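Local coordinates for protein chintase (Rhizomucor miehei, PDB 5YUQ) that hydrolyses the beta-1,4 linkages of chitin as a family 18 glycoside hydrolase, with an active site enclosed in a tunnel, at residues A[3-8]-A[22-27]; A[17-22]-A[54-59]. All coordinates share one frame; numbering follows the deposited sequence.

Both contacts belong to the family 18 TIM barrel, and their centres lie about 9 Å apart. Along the chain the segments alternate: 3-8, 17-22, 22-27, 54-59, with L22 shared. Interaction 1 pairs the parallel strands 4-9 and 24-32 in the buried barrel wall. Interaction 2 lies farther from the chain centre, about 21 Å against 12 Å, and ties the loop joining those two strands to the turn between helix 43-55 and strand 59-65. The two meet where W19 CZ3 packs on I25 CG1 and S59 O accepts a probable hydrogen bond from I25 N, so three consecutive barrel strands are joined through neighbouring contacts.

Interaction 1: residues A[3-8]-A[22-27]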
ATOM      1  N   LYS A   3      -1.084  -0.682 -16.294  1.00 17.78           N
ATOM      2  CA  LYS A   3      -0.972  -2.095 -15.940  1.00 17.46           C
ATOM      3  C   LYS A   3      -0.068  -2.330 -14.736  1.00 15.66           C
ATOM      4  O   LYS A   3      -0.378  -3.150 -13.875  1.00 16.38           O
ATOM      5  CB  LYS A   3      -0.489  -2.915 -17.143  1.00 19.64           C
ATOM      6  CG  LYS A   3      -1.524  -3.012 -18.277  1.00 19.99           C
ATOM      7  CD  LYS A   3      -2.739  -3.806 -17.821  1.00 26.68           C
ATOM      8  CE  LYS A   3      -3.776  -3.975 -18.928  1.00 42.74           C
ATOM      9  NZ  LYS A   3      -4.801  -2.895 -18.920  1.00 47.15           N
ATOM     10  N   LEU A   4       1.037  -1.627 -14.713  1.00 16.68           N
ATOM     11  CA  LEU A   4       2.002  -1.766 -13.619  1.00 14.76           C
ATOM     12  C   LEU A   4       2.386  -0.409 -13.097  1.00 18.36           C
ATOM     13  O   LEU A   4       2.995   0.331 -13.792  1.00 17.12           O
ATOM     14  CB  LEU A   4       3.221  -2.590 -14.136  1.00 14.17           C
ATOM     15  CG  LEU A   4       4.095  -3.140 -13.039  1.00 15.79           C
ATOM     16  CD1 LEU A   4       5.200  -3.990 -13.679  1.00 17.82           C
ATOM     17  CD2 LEU A   4       4.707  -2.005 -12.389  1.00 22.08           C
ATOM     18  N   SER A   5       1.990  -0.073 -11.853  1.00 12.31           N
ATOM     19  CA  SER A   5       2.290   1.212 -11.239  1.00 13.57           C
ATOM     20  C   SER A   5       3.263   0.999 -10.108  1.00 14.15           C
ATOM     21  O   SER A   5       3.129   0.061  -9.335  1.00 16.40           O
ATOM     22  CB  SER A   5       1.024   1.837 -10.685  1.00 12.91           C
ATOM     23  OG  SER A   5       0.086   2.053 -11.730  1.00 13.24           O
ATOM     24  N   ALA A   6       4.249   1.879 -10.013  1.00 11.70           N
ATOM     25  CA  ALA A   6       5.275   1.738  -8.996  1.00 10.89           C
ATOM     26  C   ALA A   6       5.283   2.963  -8.108  1.00 12.55           C
ATOM     27  O   ALA A   6       5.444   4.083  -8.597  1.00 14.11           O
ATOM     28  CB  ALA A   6       6.633   1.575  -9.662  1.00 14.10           C
ATOM     29  N   TYR A   7       5.128   2.756  -6.803  1.00 13.18           N
ATOM     30  CA  TYR A   7       5.334   3.845  -5.859  1.00 11.91           C
ATOM     31  C   TYR A   7       6.818   4.108  -5.683  1.00 12.40           C
ATOM     32  O   TYR A   7       7.616   3.179  -5.563  1.00 14.11           O
ATOM     33  CB  TYR A   7       4.718   3.513  -4.502  1.00 10.78           C
ATOM     34  CG  TYR A   7       3.228   3.736  -4.462  1.00  9.73           C
ATOM     35  CD1 TYR A   7       2.353   2.719  -4.808  1.00 12.55           C
ATOM     36  CD2 TYR A   7       2.695   4.965  -4.088  1.00 10.34           C
ATOM     37  CE1 TYR A   7       0.979   2.915  -4.779  1.00 11.31           C
ATOM     38  CE2 TYR A   7       1.308   5.165  -4.033  1.00 12.50           C
ATOM     39  CZ  TYR A   7       0.466   4.140  -4.397  1.00 12.54           C
ATOM     40  OH  TYR A   7      -0.895   4.337  -4.365  1.00 14.38           O
ATOM     41  N   VAL A   8       7.181   5.385  -5.691  1.00 13.57           N
ATOM     42  CA  VAL A   8       8.506   5.804  -5.260  1.00 12.25           C
ATOM     43  C   VAL A   8       8.275   6.784  -4.130  1.00 15.47           C
ATOM     44  O   VAL A   8       7.233   7.445  -4.080  1.00 14.77           O
ATOM     45  CB  VAL A   8       9.300   6.465  -6.392  1.00 12.32           C
ATOM     46  CG1 VAL A   8       9.525   5.466  -7.516  1.00 14.66           C
ATOM     47  CG2 VAL A   8       8.597   7.722  -6.907  1.00 14.51           C
ATOM     48  N   LEU A  22       7.858  -0.514 -16.276  1.00 15.58           N
ATOM     49  CA  LEU A  22       6.675   0.007 -15.586  1.00 14.48           C
ATOM     50  C   LEU A  22       5.925   0.980 -16.468  1.00 17.19           C
ATOM     51  O   LEU A  22       6.472   1.478 -17.453  1.00 16.87           O
ATOM     52  CB  LEU A  22       7.072   0.672 -14.261  1.00 17.35           C
ATOM     53  CG  LEU A  22       8.120   1.793 -14.303  1.00 16.06           C
ATOM     54  CD1 LEU A  22       7.494   3.151 -14.584  1.00 17.09           C
ATOM     55  CD2 LEU A  22       8.892   1.833 -13.005  1.00 18.16           C
ATOM     56  N   ASP A  23       4.680   1.262 -16.103  1.00 16.27           N
ATOM     57  CA  ASP A  23       3.831   2.135 -16.905  1.00 18.45           C
ATOM     58  C   ASP A  23       3.523   3.456 -16.223  1.00 17.03           C
ATOM     59  O   ASP A  23       3.205   4.444 -16.880  1.00 22.75           O
ATOM     60  CB  ASP A  23       2.510   1.429 -17.200  1.00 20.72           C
ATOM     61  CG  ASP A  23       2.711   0.105 -17.884  1.00 24.50           C
ATOM     62  OD1 ASP A  23       3.192   0.115 -19.035  1.00 21.81           O
ATOM     63  OD2 ASP A  23       2.380  -0.940 -17.286  1.00 22.37           O
ATOM     64  N   HIS A  24       3.600   3.468 -14.902  1.00 14.56           N
ATOM     65  CA  HIS A  24       3.054   4.562 -14.126  1.00 12.68           C
ATOM     66  C   HIS A  24       3.884   4.715 -12.863  1.00 14.66           C
ATOM     67  O   HIS A  24       4.119   3.740 -12.159  1.00 15.03           O
ATOM     68  CB  HIS A  24       1.595   4.206 -13.785  1.00 13.49           C
ATOM     69  CG  HIS A  24       0.851   5.253 -13.020  1.00 12.63           C
ATOM     70  ND1 HIS A  24      -0.187   4.934 -12.170  1.00 14.12           N
ATOM     71  CD2 HIS A  24       0.943   6.605 -13.011  1.00 14.46           C
ATOM     72  CE1 HIS A  24      -0.689   6.043 -11.654  1.00 16.44           C
ATOM     73  NE2 HIS A  24      -0.026   7.071 -12.149  1.00 15.87           N
ATOM     74  N   ILE A  25       4.358   5.928 -12.592  1.00 14.59           N
ATOM     75  CA  ILE A  25       5.059   6.194 -11.338  1.00 13.74           C
ATOM     76  C   ILE A  25       4.092   6.913 -10.418  1.00 14.14           C
ATOM     77  O   ILE A  25       3.388   7.825 -10.857  1.00 13.94           O
ATOM     78  CB  ILE A  25       6.298   7.086 -11.542  1.00 14.72           C
ATOM     79  CG1 ILE A  25       7.380   6.339 -12.326  1.00 17.40           C
ATOM     80  CG2 ILE A  25       6.876   7.533 -10.199  1.00 18.00           C
ATOM     81  CD1 ILE A  25       8.007   5.176 -11.585  1.00 17.19           C
ATOM     82  N   VAL A  26       4.018   6.482  -9.164  1.00 12.53           N
ATOM     83  CA  VAL A  26       3.177   7.149  -8.173  1.00 12.01           C
ATOM     84  C   VAL A  26       4.091   7.704  -7.099  1.00 13.62           C
ATOM     85  O   VAL A  26       4.767   6.958  -6.402  1.00 13.68           O
ATOM     86  CB  VAL A  26       2.142   6.191  -7.565  1.00 15.65           C
ATOM     87  CG1 VAL A  26       1.085   6.977  -6.808  1.00 14.51           C
ATOM     88  CG2 VAL A  26       1.474   5.385  -8.669  1.00 15.55           C
ATOM     89  N   TYR A  27       4.133   9.025  -6.997  1.00 13.30           N
ATOM     90  CA  TYR A  27       5.122   9.700  -6.165  1.00 12.07           C
ATOM     91  C   TYR A  27       4.531   9.995  -4.786  1.00 13.02           C
ATOM     92  O   TYR A  27       3.579  10.757  -4.662  1.00 13.53           O
ATOM     93  CB  TYR A  27       5.574  10.993  -6.849  1.00 13.51           C
ATOM     94  CG  TYR A  27       6.782  11.635  -6.214  1.00 10.84           C
ATOM     95  CD1 TYR A  27       6.673  12.347  -5.026  1.00 13.65           C
ATOM     96  CD2 TYR A  27       8.024  11.548  -6.818  1.00 13.37           C
ATOM     97  CE1 TYR A  27       7.781  12.931  -4.440  1.00 12.94           C
ATOM     98  CE2 TYR A  27       9.136  12.134  -6.246  1.00 14.14           C
ATOM     99  CZ  TYR A  27       9.005  12.829  -5.065  1.00 18.34           C
ATOM    100  OH  TYR A  27      10.121  13.398  -4.495  1.00 16.20           O
TER
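Y7 and V26 lie side by side on adjoining parallel strands of the TIM barrel. Followed outward, Y7 CB passes V26 O at 3.9 Å. CG, anti to the carbonyl carbon (chi1 -80°), and then CD2 run beside V26 CB, which sits over one ring face in a CH-pi contact, 3.9 Å from the centroid and offset toward the rim. CE2 meets V26 CG1 tightly, at 3.3 Å; CZ and OH pass the same methyl at longer range, and OH bonds to N103 OD1. On the same face, H24 ND1 bonds in its ring plane to S5 OG, 2.9 Å away, while H24 NE2 reaches S61. The backbones are joined by nearly straight bonds, such as V26 N to A6 O (2.8 Å, 172°). Just before the strand pairing begins, D23 OD2 takes L4 N through its anti lone pair at 3.0 Å, and L4 O accepts D23 N. A6, V8, I25 and Y27 occupy the other face, where V8 CG2 touches I25 CG2. Strand 346-350 flanks 4-9 and strand 59-65 flanks 24-32, while from across the barrel Y177 of strand 175-178 packs on Y7 and H24 and bonds weakly to S5 OG.

Interaction 2: residues A[17-22]-A[54-59]; sequences IAWDKL and HSRGKS
W19 and R56 face each other with CA atoms 7.2 Å apart, the first on a short 3-10 turn, the second leaving helix 43-55. A Schellman motif ends that helix: G57, with positive phi, is its C-prime residue, K58 N bonds back to A53 O and G57 N to H54 O. In the TIM barrel this turn leads into strand 59-65, and R56 and K58 point from it to the loop before strand 24-32.

The W19 indole is held between two side chains. R56 CG stands over its five-membered ring, 4.0 Å from the centroid, while I17 CG2 covers the opposite face, over the centre. R56 is sharply folded: chi3 of -5° nearly eclipses NE with CB, an unusual shape that, in an exposed arginine, may partly reflect uncertainty in its placement. As modelled, its guanidinium plane is turned 45° from the indole, with W19 CB over its centre and NH1 3.4 Å from W19 CD1. NH2 reaches D20 OD2, near the guanidinium plane, in a weak, long salt bridge of 3.4 Å.

K58 slides past W19 in the opposite direction, its CG 3.7 Å from CE3. A bend at chi2 (-69°) sets CD back toward the loop carbonyls, and the rest of the chain is extended. NZ then lies 2.8 Å from L22 O, nearly on the line of that C=O bond, and makes a weaker bond to W19 O. The ammonium thus binds two carbonyls of the 17-22 loop, and the carboxylate of D20 nearby may add a favourable field. NZ has a third partner in a water, 3.0 Å away, which accepts from NZ and donates a hydrogen bond to D20 O.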
ATOM      1  N   ILE A  17      15.603   4.363 -11.964  1.00 21.18           N
ATOM      2  CA  ILE A  17      14.240   3.896 -12.185  1.00 20.70           C
ATOM      3  C   ILE A  17      14.164   3.104 -13.488  1.00 22.50           C
ATOM      4  O   ILE A  17      14.552   3.599 -14.549  1.00 23.11           O
ATOM      5  CB  ILE A  17      13.255   5.081 -12.216  1.00 22.74           C
ATOM      6  CG1 ILE A  17      13.228   5.785 -10.848  1.00 19.83           C
ATOM      7  CG2 ILE A  17      11.858   4.617 -12.599  1.00 19.46           C
ATOM      8  CD1 ILE A  17      12.324   7.008 -10.806  1.00 21.72           C
ATOM      9  N   ALA A  18      13.684   1.865 -13.405  1.00 19.43           N
ATOM     10  CA  ALA A  18      13.627   0.990 -14.576  1.00 21.45           C
ATOM     11  C   ALA A  18      12.400   1.310 -15.414  1.00 22.27           C
ATOM     12  O   ALA A  18      11.433   0.549 -15.438  1.00 18.91           O
ATOM     13  CB  ALA A  18      13.620  -0.473 -14.154  1.00 22.47           C
ATOM     14  N   TRP A  19      12.456   2.439 -16.108  1.00 19.85           N
ATOM     15  CA  TRP A  19      11.308   2.958 -16.844  1.00 18.38           C
ATOM     16  C   TRP A  19      10.677   1.947 -17.796  1.00 17.01           C
ATOM     17  O   TRP A  19       9.460   1.928 -17.962  1.00 17.57           O
ATOM     18  CB  TRP A  19      11.717   4.203 -17.628  1.00 18.59           C
ATOM     19  CG  TRP A  19      12.175   5.331 -16.763  1.00 18.59           C
ATOM     20  CD1 TRP A  19      13.453   5.773 -16.596  1.00 21.04           C
ATOM     21  CD2 TRP A  19      11.350   6.162 -15.943  1.00 20.78           C
ATOM     22  NE1 TRP A  19      13.473   6.837 -15.724  1.00 22.84           N
ATOM     23  CE2 TRP A  19      12.193   7.094 -15.310  1.00 19.34           C
ATOM     24  CE3 TRP A  19       9.975   6.212 -15.689  1.00 17.25           C
ATOM     25  CZ2 TRP A  19      11.706   8.062 -14.432  1.00 18.71           C
ATOM     26  CZ3 TRP A  19       9.496   7.178 -14.827  1.00 22.86           C
ATOM     27  CH2 TRP A  19      10.358   8.087 -14.206  1.00 20.91           C
ATOM     28  N   ASP A  20      11.491   1.101 -18.418  1.00 20.17           N
ATOM     29  CA  ASP A  20      10.955   0.174 -19.416  1.00 20.93           C
ATOM     30  C   ASP A  20      10.191  -0.986 -18.785  1.00 18.89           C
ATOM     31  O   ASP A  20       9.539  -1.760 -19.481  1.00 22.31           O
ATOM     32  CB  ASP A  20      12.065  -0.328 -20.347  1.00 22.22           C
ATOM     33  CG  ASP A  20      12.588   0.763 -21.258  1.00 42.59           C
ATOM     34  OD1 ASP A  20      11.756   1.468 -21.871  1.00 44.03           O
ATOM     35  OD2 ASP A  20      13.823   0.929 -21.351  1.00 50.57           O
ATOM     36  N   LYS A  21      10.255  -1.083 -17.462  1.00 18.02           N
ATOM     37  CA  LYS A  21       9.590  -2.167 -16.744  1.00 16.99           C
ATOM     38  C   LYS A  21       8.334  -1.723 -15.987  1.00 16.69           C
ATOM     39  O   LYS A  21       7.789  -2.473 -15.174  1.00 19.67           O
ATOM     40  CB  LYS A  21      10.583  -2.854 -15.798  1.00 17.00           C
ATOM     41  CG  LYS A  21      11.772  -3.498 -16.525  1.00 19.74           C
ATOM     42  CD  LYS A  21      12.821  -4.001 -15.538  1.00 19.93           C
ATOM     43  CE  LYS A  21      14.028  -4.631 -16.242  1.00 25.26           C
ATOM     44  NZ  LYS A  21      13.670  -5.904 -16.914  1.00 27.56           N
ATOM     45  N   LEU A  22       7.858  -0.514 -16.276  1.00 15.58           N
ATOM     46  CA  LEU A  22       6.675   0.007 -15.586  1.00 14.48           C
ATOM     47  C   LEU A  22       5.925   0.980 -16.468  1.00 17.19           C
ATOM     48  O   LEU A  22       6.472   1.478 -17.453  1.00 16.87           O
ATOM     49  CB  LEU A  22       7.072   0.672 -14.261  1.00 17.35           C
ATOM     50  CG  LEU A  22       8.120   1.793 -14.303  1.00 16.06           C
ATOM     51  CD1 LEU A  22       7.494   3.151 -14.584  1.00 17.09           C
ATOM     52  CD2 LEU A  22       8.892   1.833 -13.005  1.00 18.16           C
ATOM     53  N   HIS A  54       8.315  11.972 -18.204  1.00 16.50           N
ATOM     54  CA  HIS A  54       7.745  12.498 -19.430  1.00 14.67           C
ATOM     55  C   HIS A  54       8.699  12.364 -20.613  1.00 17.01           C
ATOM     56  O   HIS A  54       8.261  12.094 -21.725  1.00 21.02           O
ATOM     57  CB  HIS A  54       7.256  13.931 -19.216  1.00 15.61           C
ATOM     58  CG  HIS A  54       6.012  13.996 -18.377  1.00 14.28           C
ATOM     59  ND1 HIS A  54       5.493  15.182 -17.903  1.00 15.59           N
ATOM     60  CD2 HIS A  54       5.192  13.018 -17.942  1.00 19.49           C
ATOM     61  CE1 HIS A  54       4.396  14.923 -17.204  1.00 18.49           C
ATOM     62  NE2 HIS A  54       4.189  13.620 -17.218  1.00 14.80           N
ATOM     63  N   SER A  55       9.995  12.509 -20.363  1.00 19.46           N
ATOM     64  CA  SER A  55      10.994  12.284 -21.407  1.00 20.62           C
ATOM     65  C   SER A  55      10.952  10.841 -21.912  1.00 26.10           C
ATOM     66  O   SER A  55      11.319  10.561 -23.054  1.00 27.42           O
ATOM     67  CB  SER A  55      12.398  12.609 -20.890  1.00 20.05           C
ATOM     68  OG  SER A  55      12.572  14.006 -20.707  1.00 23.75           O
ATOM     69  N   ARG A  56      10.535   9.939 -21.023  1.00 23.91           N
ATOM     70  CA  ARG A  56      10.429   8.530 -21.287  1.00 20.80           C
ATOM     71  C   ARG A  56       9.012   8.059 -21.650  1.00 27.14           C
ATOM     72  O   ARG A  56       8.767   6.911 -21.771  1.00 30.94           O
ATOM     73  CB  ARG A  56      11.060   7.694 -20.147  1.00 28.02           C
ATOM     74  CG  ARG A  56      12.288   8.349 -19.504  1.00 32.49           C
ATOM     75  CD  ARG A  56      13.686   7.691 -19.661  1.00 35.00           C
ATOM     76  NE  ARG A  56      13.491   6.463 -20.342  1.00 40.96           N
ATOM     77  CZ  ARG A  56      14.216   5.368 -20.232  1.00 45.04           C
ATOM     78  NH1 ARG A  56      15.275   5.318 -19.475  1.00 45.33           N
ATOM     79  NH2 ARG A  56      13.860   4.315 -20.903  1.00 49.37           N
ATOM     80  N   GLY A  57       8.114   9.020 -21.832  1.00 20.39           N
ATOM     81  CA  GLY A  57       6.745   8.752 -22.240  1.00 21.57           C
ATOM     82  C   GLY A  57       5.919   8.055 -21.174  1.00 24.90           C
ATOM     83  O   GLY A  57       4.945   7.363 -21.476  1.00 24.93           O
ATOM     84  N   LYS A  58       6.304   8.246 -19.918  1.00 18.71           N
ATOM     85  CA  LYS A  58       5.625   7.574 -18.815  1.00 17.17           C
ATOM     86  C   LYS A  58       4.717   8.507 -18.033  1.00 16.30           C
ATOM     87  O   LYS A  58       4.997   9.698 -17.905  1.00 18.80           O
ATOM     88  CB  LYS A  58       6.663   6.972 -17.875  1.00 16.83           C
ATOM     89  CG  LYS A  58       7.603   6.003 -18.561  1.00 18.26           C
ATOM     90  CD  LYS A  58       6.895   4.721 -18.983  1.00 20.17           C
ATOM     91  CE  LYS A  58       7.827   3.847 -19.824  1.00 21.45           C
ATOM     92  NZ  LYS A  58       7.325   2.455 -19.989  1.00 18.03           N
ATOM     93  N   SER A  59       3.631   7.947 -17.502  1.00 17.19           N
ATOM     94  CA  SER A  59       2.681   8.701 -16.695  1.00 16.76           C
ATOM     95  C   SER A  59       3.138   8.784 -15.244  1.00 13.65           C
ATOM     96  O   SER A  59       3.697   7.827 -14.703  1.00 15.06           O
ATOM     97  CB  SER A  59       1.308   8.027 -16.734  1.00 19.44           C
ATOM     98  OG  SER A  59       0.712   8.146 -18.009  1.00 24.96           O
TER
HETATM   99  O   HOH W   1       7.709  -0.139 -21.451  1.00 34.24           O